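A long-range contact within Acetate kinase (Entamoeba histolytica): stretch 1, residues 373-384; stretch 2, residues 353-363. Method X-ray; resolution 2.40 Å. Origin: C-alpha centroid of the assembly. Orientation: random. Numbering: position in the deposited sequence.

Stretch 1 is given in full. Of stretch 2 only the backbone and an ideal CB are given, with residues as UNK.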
ATOM      1  N   PHE B 373      22.584  11.798  15.227  1.00 37.97           N
ATOM      2  CA  PHE B 373      22.661  11.469  13.809  1.00 37.08           C
ATOM      3  C   PHE B 373      23.552  10.255  13.572  1.00 40.87           C
ATOM      4  O   PHE B 373      24.643  10.156  14.132  1.00 43.95           O
ATOM      5  CB  PHE B 373      23.180  12.666  13.009  1.00 31.84           C
ATOM      6  CG  PHE B 373      22.237  13.836  12.988  1.00 43.64           C
ATOM      7  CD1 PHE B 373      22.252  14.773  14.007  1.00 43.10           C
ATOM      8  CD2 PHE B 373      21.336  13.996  11.949  1.00 39.42           C
ATOM      9  CE1 PHE B 373      21.387  15.850  13.991  1.00 42.14           C
ATOM     10  CE2 PHE B 373      20.467  15.071  11.927  1.00 39.66           C
ATOM     11  CZ  PHE B 373      20.493  15.999  12.949  1.00 50.80           C
ATOM     12  N   LEU B 374      23.078   9.332  12.741  1.00 35.35           N
ATOM     13  CA  LEU B 374      23.829   8.124  12.431  1.00 38.12           C
ATOM     14  C   LEU B 374      24.516   8.228  11.070  1.00 42.41           C
ATOM     15  O   LEU B 374      25.373   7.409  10.732  1.00 40.64           O
ATOM     16  CB  LEU B 374      22.906   6.904  12.482  1.00 39.99           C
ATOM     17  CG  LEU B 374      22.069   6.791  13.758  1.00 43.10           C
ATOM     18  CD1 LEU B 374      21.239   5.510  13.785  1.00 36.18           C
ATOM     19  CD2 LEU B 374      22.966   6.872  14.980  1.00 32.18           C
ATOM     20  N   THR B 375      24.133   9.238  10.294  1.00 38.39           N
ATOM     21  CA  THR B 375      24.763   9.500   9.003  1.00 39.89           C
ATOM     22  C   THR B 375      25.938  10.457   9.150  1.00 42.89           C
ATOM     23  O   THR B 375      25.991  11.253  10.092  1.00 37.56           O
ATOM     24  CB  THR B 375      23.773  10.106   7.980  1.00 34.18           C
ATOM     25  OG1 THR B 375      22.836  10.957   8.653  1.00 41.17           O
ATOM     26  CG2 THR B 375      23.019   9.018   7.252  1.00 33.00           C
ATOM     27  N   MET B 376      26.876  10.374   8.210  1.00 47.16           N
ATOM     28  CA  MET B 376      27.932  11.368   8.091  1.00 46.68           C
ATOM     29  C   MET B 376      27.283  12.729   7.856  1.00 47.56           C
ATOM     30  O   MET B 376      26.216  12.814   7.246  1.00 46.21           O
ATOM     31  CB  MET B 376      28.847  11.029   6.911  1.00 46.58           C
ATOM     32  CG  MET B 376      29.325   9.581   6.872  1.00 48.39           C
ATOM     33  SD  MET B 376      30.366   9.134   8.280  1.00 76.01           S
ATOM     34  CE  MET B 376      30.821   7.449   7.856  1.00 54.86           C
ATOM     35  N   PRO B 377      27.910  13.803   8.359  1.00 47.57           N
ATOM     36  CA  PRO B 377      27.409  15.163   8.120  1.00 41.80           C
ATOM     37  C   PRO B 377      27.502  15.575   6.651  1.00 41.00           C
ATOM     38  O   PRO B 377      26.803  16.496   6.228  1.00 54.35           O
ATOM     39  CB  PRO B 377      28.333  16.038   8.979  1.00 52.98           C
ATOM     40  CG  PRO B 377      29.535  15.192   9.253  1.00 58.04           C
ATOM     41  CD  PRO B 377      29.029  13.785   9.315  1.00 52.41           C
ATOM     42  N   SER B 378      28.356  14.903   5.888  1.00 42.33           N
ATOM     43  CA  SER B 378      28.448  15.150   4.453  1.00 44.74           C
ATOM     44  C   SER B 378      27.281  14.513   3.703  1.00 51.35           C
ATOM     45  O   SER B 378      26.942  14.936   2.594  1.00 40.91           O
ATOM     46  CB  SER B 378      29.766  14.611   3.905  1.00 43.84           C
ATOM     47  OG  SER B 378      29.925  13.240   4.222  1.00 63.60           O
ATOM     48  N   SER B 379      26.673  13.497   4.313  1.00 42.05           N
ATOM     49  CA  SER B 379      25.587  12.744   3.685  1.00 43.75           C
ATOM     50  C   SER B 379      24.427  13.645   3.276  1.00 34.89           C
ATOM     51  O   SER B 379      23.929  14.436   4.081  1.00 37.34           O
ATOM     52  CB  SER B 379      25.083  11.643   4.622  1.00 41.40           C
ATOM     53  OG  SER B 379      24.016  10.919   4.037  1.00 33.38           O
ATOM     54  N   LYS B 380      24.006  13.510   2.019  1.00 35.69           N
ATOM     55  CA  LYS B 380      22.943  14.336   1.450  1.00 35.65           C
ATOM     56  C   LYS B 380      21.663  14.254   2.281  1.00 34.74           C
ATOM     57  O   LYS B 380      21.134  15.277   2.727  1.00 32.25           O
ATOM     58  CB  LYS B 380      22.658  13.914   0.007  1.00 30.38           C
ATOM     59  CG  LYS B 380      21.686  14.835  -0.722  1.00 42.24           C
ATOM     60  CD  LYS B 380      21.005  14.117  -1.879  1.00 41.80           C
ATOM     61  CE  LYS B 380      19.983  15.015  -2.558  1.00 44.57           C
ATOM     62  NZ  LYS B 380      19.209  14.285  -3.600  1.00 63.44           N
ATOM     63  N   VAL B 381      21.175  13.033   2.485  1.00 32.86           N
ATOM     64  CA  VAL B 381      20.037  12.791   3.364  1.00 34.84           C
ATOM     65  C   VAL B 381      20.558  12.432   4.751  1.00 33.43           C
ATOM     66  O   VAL B 381      21.476  11.618   4.883  1.00 34.81           O
ATOM     67  CB  VAL B 381      19.160  11.634   2.843  1.00 34.57           C
ATOM     68  CG1 VAL B 381      17.978  11.389   3.776  1.00 30.27           C
ATOM     69  CG2 VAL B 381      18.670  11.932   1.439  1.00 29.41           C
ATOM     70  N   GLN B 382      19.980  13.037   5.783  1.00 29.79           N
ATOM     71  CA  GLN B 382      20.393  12.742   7.150  1.00 32.75           C
ATOM     72  C   GLN B 382      19.493  11.685   7.784  1.00 34.24           C
ATOM     73  O   GLN B 382      18.301  11.608   7.475  1.00 29.48           O
ATOM     74  CB  GLN B 382      20.403  14.019   7.995  1.00 31.47           C
ATOM     75  CG  GLN B 382      21.539  14.976   7.648  1.00 37.58           C
ATOM     76  CD  GLN B 382      22.909  14.336   7.804  1.00 45.65           C
ATOM     77  OE1 GLN B 382      23.255  13.840   8.877  1.00 42.52           O
ATOM     78  NE2 GLN B 382      23.690  14.338   6.726  1.00 40.91           N
ATOM     79  N   VAL B 383      20.073  10.867   8.660  1.00 30.03           N
ATOM     80  CA  VAL B 383      19.324   9.845   9.386  1.00 31.74           C
ATOM     81  C   VAL B 383      19.562  10.000  10.884  1.00 42.15           C
ATOM     82  O   VAL B 383      20.707  10.129  11.327  1.00 39.62           O
ATOM     83  CB  VAL B 383      19.736   8.420   8.955  1.00 37.35           C
ATOM     84  CG1 VAL B 383      19.029   7.375   9.810  1.00 24.89           C
ATOM     85  CG2 VAL B 383      19.421   8.190   7.492  1.00 28.14           C
ATOM     86  N   CYS B 384      18.488   9.995  11.669  1.00 29.68           N
ATOM     87  CA  CYS B 384      18.636  10.097  13.114  1.00 30.24           C
ATOM     88  C   CYS B 384      17.637   9.218  13.851  1.00 29.39           C
ATOM     89  O   CYS B 384      16.614   8.809  13.292  1.00 28.41           O
ATOM     90  CB  CYS B 384      18.483  11.549  13.572  1.00 37.27           C
ATOM     91  SG  CYS B 384      16.771  12.098  13.709  1.00 43.80           S
ATOM     92  N   UNK B 353      21.155   4.828  -2.727  1.00 35.10           N
ATOM     93  CA  UNK B 353      21.136   5.493  -4.030  1.00 32.64           C
ATOM     94  C   UNK B 353      20.544   6.907  -3.980  1.00 29.33           C
ATOM     95  O   UNK B 353      20.724   7.688  -4.913  1.00 29.37           O
ATOM     96  CB  UNK B 353      20.341   4.644  -5.025  1.00 32.64           C
ATOM     97  N   UNK B 354      19.855   7.232  -2.889  1.00 33.07           N
ATOM     98  CA  UNK B 354      19.222   8.541  -2.733  1.00 35.37           C
ATOM     99  C   UNK B 354      20.107   9.532  -1.970  1.00 42.66           C
ATOM    100  O   UNK B 354      19.719  10.682  -1.754  1.00 37.47           O
ATOM    101  CB  UNK B 354      17.882   8.386  -2.011  1.00 35.37           C
ATOM    102  N   UNK B 355      21.291   9.084  -1.559  1.00 33.99           N
ATOM    103  CA  UNK B 355      22.227   9.951  -0.863  1.00 28.30           C
ATOM    104  C   UNK B 355      22.281   9.742   0.641  1.00 39.41           C
ATOM    105  O   UNK B 355      22.347  10.711   1.406  1.00 39.61           O
ATOM    106  CB  UNK B 355      21.871  11.411  -1.151  1.00 28.30           C
ATOM    107  N   UNK B 356      22.252   8.482   1.072  1.00 39.67           N
ATOM    108  CA  UNK B 356      22.403   8.155   2.489  1.00 35.96           C
ATOM    109  C   UNK B 356      23.736   7.460   2.758  1.00 41.34           C
ATOM    110  O   UNK B 356      23.953   6.318   2.343  1.00 44.91           O
ATOM    111  CB  UNK B 356      21.246   7.269   2.955  1.00 35.96           C
ATOM    112  N   UNK B 357      24.623   8.166   3.453  1.00 40.82           N
ATOM    113  CA  UNK B 357      25.931   7.639   3.817  1.00 41.77           C
ATOM    114  C   UNK B 357      25.953   7.399   5.320  1.00 47.11           C
ATOM    115  O   UNK B 357      26.154   8.329   6.107  1.00 43.74           O
ATOM    116  CB  UNK B 357      27.051   8.592   3.395  1.00 41.77           C
ATOM    117  N   UNK B 358      25.742   6.147   5.712  1.00 43.72           N
ATOM    118  CA  UNK B 358      25.559   5.802   7.116  1.00 44.47           C
ATOM    119  C   UNK B 358      26.886   5.521   7.822  1.00 46.75           C
ATOM    120  O   UNK B 358      27.723   4.773   7.312  1.00 46.56           O
ATOM    121  CB  UNK B 358      24.640   4.585   7.236  1.00 44.47           C
ATOM    122  N   UNK B 359      27.084   6.131   8.988  1.00 50.22           N
ATOM    123  CA  UNK B 359      28.218   5.774   9.832  1.00 45.52           C
ATOM    124  C   UNK B 359      27.860   4.465  10.529  1.00 47.66           C
ATOM    125  O   UNK B 359      27.115   4.458  11.516  1.00 42.17           O
ATOM    126  CB  UNK B 359      28.546   6.878  10.840  1.00 45.52           C
ATOM    127  N   UNK B 360      28.380   3.361  10.001  1.00 42.76           N
ATOM    128  CA  UNK B 360      28.012   2.027  10.470  1.00 47.01           C
ATOM    129  C   UNK B 360      28.450   1.740  11.906  1.00 53.23           C
ATOM    130  O   UNK B 360      27.840   0.916  12.591  1.00 47.32           O
ATOM    131  CB  UNK B 360      28.617   0.975   9.538  1.00 47.01           C
ATOM    132  N   UNK B 361      29.494   2.423  12.364  1.00 51.54           N
ATOM    133  CA  UNK B 361      29.981   2.231  13.726  1.00 52.65           C
ATOM    134  C   UNK B 361      29.060   2.911  14.738  1.00 44.02           C
ATOM    135  O   UNK B 361      28.793   2.363  15.807  1.00 53.09           O
ATOM    136  CB  UNK B 361      31.406   2.771  13.862  1.00 52.65           C
ATOM    137  N   UNK B 362      28.574   4.102  14.396  1.00 48.17           N
ATOM    138  CA  UNK B 362      27.621   4.812  15.247  1.00 39.32           C
ATOM    139  C   UNK B 362      26.293   4.061  15.311  1.00 46.29           C
ATOM    140  O   UNK B 362      25.676   3.953  16.372  1.00 46.32           O
ATOM    141  CB  UNK B 362      27.400   6.236  14.732  1.00 39.32           C
ATOM    142  N   UNK B 363      25.860   3.536  14.168  1.00 43.30           N
ATOM    143  CA  UNK B 363      24.582   2.838  14.089  1.00 43.09           C
ATOM    144  C   UNK B 363      24.537   1.567  14.930  1.00 39.68           C
ATOM    145  O   UNK B 363      23.536   1.293  15.595  1.00 36.57           O
ATOM    146  CB  UNK B 363      24.275   2.493  12.630  1.00 43.09           C
TER

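At 353 nothing of stretch 1 comes within 5.5 Å of the ideal CB, so no preference arises; the residue is Phe 353. At 354 CA-to-CB points sideways and the nearest atom, Val 381 CG2, lies 5.0 Å from the ideal CB. An apolar chain would suit this loose edge without being required; Leu 354 occupies it.

Position 355 is the most restrictive. Its phi/psi of 102/41 would jam a CB against the preceding carbonyl, and the ideal CB falls 2.9 Å from Lys 380 CB, a clash. Both observations call for glycine, and Gly 355 is found. Its O accepts from Val 381 N at 2.8 Å, nearly linear at 172°.

At 356 CA-to-CB points sideways, the ideal CB 5.0 Å from both Thr 375 CG2 and Val 383 CG2, with the methyls of Val 381 a little farther off. Valine, leucine or isoleucine would fit this apolar surface. Ile 356 reaches it twice, with CG1 3.6 Å from Val 381 CB and CD1 3.9 Å from Val 383 CG2.

Both polar backbone atoms at 357 bond to stretch 1: N donates to Ser 379 OG (2.9 Å) and O accepts from Met 376 N (3.0 Å). The ideal CB lies 3.8 Å from Ser 379 CB, while Ser 378 OG offers a hydroxyl farther out. A longer polar chain, such as Glu or Gln, could use it. Glu 357 does: its OE1 accepts from Ser 378 OG at 3.2 Å.

Position 358 forms a single beta bridge with Thr 375. Its CB points away, yet Leu 374, Thr 375 and Val 383 provide apolar atoms within reach of a branched chain that folds back. Leu 358 (chi1 t, chi2 p) brings CD1 4.0 Å from Leu 374 CB and 4.2 Å from Val 383 CB.

At 359 CB points toward stretch 1, tightly, 3.2 Å from Leu 374 O, which also accepts from the 359 N at 2.8 Å. The helix starting at 360 makes this an N-cap, favouring Asp, Asn, Ser or Thr. In Asp 359, OD1 accepts a weak capping bond from the backbone N of 361.

Positions 360 and 361 have no stretch 1 atom near their ideal CB, leaving Asp 360 and Ser 361 unconstrained by it. At 362 CB points toward Leu 374 CD2, 4.5 Å away, so aliphatic chains suit; Leu 362 is deposited. At 363 the ideal CB lies 4.4 Å from Leu 374 CD1, an apolar methyl, so stretch 1 favours an apolar chain and gives no reason for a polar one. Asn 363 has its side-chain amide, OD1 and ND2, hydrogen-bonded elsewhere in the structure.

Stretch 2, residues 353-363: FLGIELDDSLN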
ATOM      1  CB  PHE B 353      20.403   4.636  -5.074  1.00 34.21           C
ATOM      2  CG  PHE B 353      18.902   4.712  -4.990  1.00 33.45           C
ATOM      3  CD1 PHE B 353      18.204   3.929  -4.085  1.00 32.17           C
ATOM      4  CD2 PHE B 353      18.186   5.550  -5.837  1.00 27.34           C
ATOM      5  CE1 PHE B 353      16.823   3.991  -4.012  1.00 34.80           C
ATOM      6  CE2 PHE B 353      16.806   5.617  -5.769  1.00 33.12           C
ATOM      7  CZ  PHE B 353      16.124   4.835  -4.857  1.00 31.83           C
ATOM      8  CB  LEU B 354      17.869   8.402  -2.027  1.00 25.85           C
ATOM      9  CG  LEU B 354      16.761   7.634  -2.753  1.00 43.99           C
ATOM     10  CD1 LEU B 354      15.726   7.114  -1.767  1.00 34.34           C
ATOM     11  CD2 LEU B 354      16.088   8.503  -3.808  1.00 37.97           C
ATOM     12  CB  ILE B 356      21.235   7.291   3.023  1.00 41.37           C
ATOM     13  CG1 ILE B 356      19.962   8.131   3.125  1.00 35.43           C
ATOM     14  CG2 ILE B 356      21.568   6.715   4.394  1.00 38.62           C
ATOM     15  CD1 ILE B 356      18.763   7.386   3.690  1.00 36.15           C
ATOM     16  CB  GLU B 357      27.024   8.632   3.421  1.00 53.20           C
ATOM     17  CG  GLU B 357      26.817   9.234   2.037  1.00 61.15           C
ATOM     18  CD  GLU B 357      27.876  10.259   1.664  1.00 76.51           C
ATOM     19  OE1 GLU B 357      28.465  10.880   2.578  1.00 68.73           O
ATOM     20  OE2 GLU B 357      28.117  10.441   0.452  1.00 68.01           O
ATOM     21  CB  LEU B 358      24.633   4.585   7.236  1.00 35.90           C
ATOM     22  CG  LEU B 358      23.858   4.420   8.545  1.00 39.59           C
ATOM     23  CD1 LEU B 358      22.846   5.542   8.711  1.00 39.78           C
ATOM     24  CD2 LEU B 358      23.165   3.074   8.600  1.00 39.29           C
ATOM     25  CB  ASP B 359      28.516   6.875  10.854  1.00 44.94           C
ATOM     26  CG  ASP B 359      29.893   6.728  11.495  1.00 53.15           C
ATOM     27  OD1 ASP B 359      30.371   5.583  11.649  1.00 49.42           O
ATOM     28  OD2 ASP B 359      30.499   7.765  11.847  1.00 52.68           O
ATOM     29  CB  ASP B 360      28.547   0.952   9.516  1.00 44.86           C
ATOM     30  CG  ASP B 360      27.782   0.904   8.208  1.00 56.64           C
ATOM     31  OD1 ASP B 360      26.567   1.194   8.225  1.00 62.15           O
ATOM     32  OD2 ASP B 360      28.389   0.581   7.166  1.00 71.43           O
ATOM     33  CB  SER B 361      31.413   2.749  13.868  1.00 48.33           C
ATOM     34  OG  SER B 361      31.992   2.309  15.082  1.00 60.73           O
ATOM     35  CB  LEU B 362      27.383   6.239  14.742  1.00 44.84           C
ATOM     36  CG  LEU B 362      28.500   7.272  14.914  1.00 53.35           C
ATOM     37  CD1 LEU B 362      28.018   8.663  14.530  1.00 37.27           C
ATOM     38  CD2 LEU B 362      29.015   7.272  16.340  1.00 41.50           C
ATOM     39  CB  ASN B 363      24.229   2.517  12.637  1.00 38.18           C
ATOM     40  CG  ASN B 363      22.900   1.800  12.509  1.00 41.43           C
ATOM     41  OD1 ASN B 363      21.856   2.333  12.889  1.00 36.59           O
ATOM     42  ND2 ASN B 363      22.929   0.586  11.965  1.00 38.93           N
TER
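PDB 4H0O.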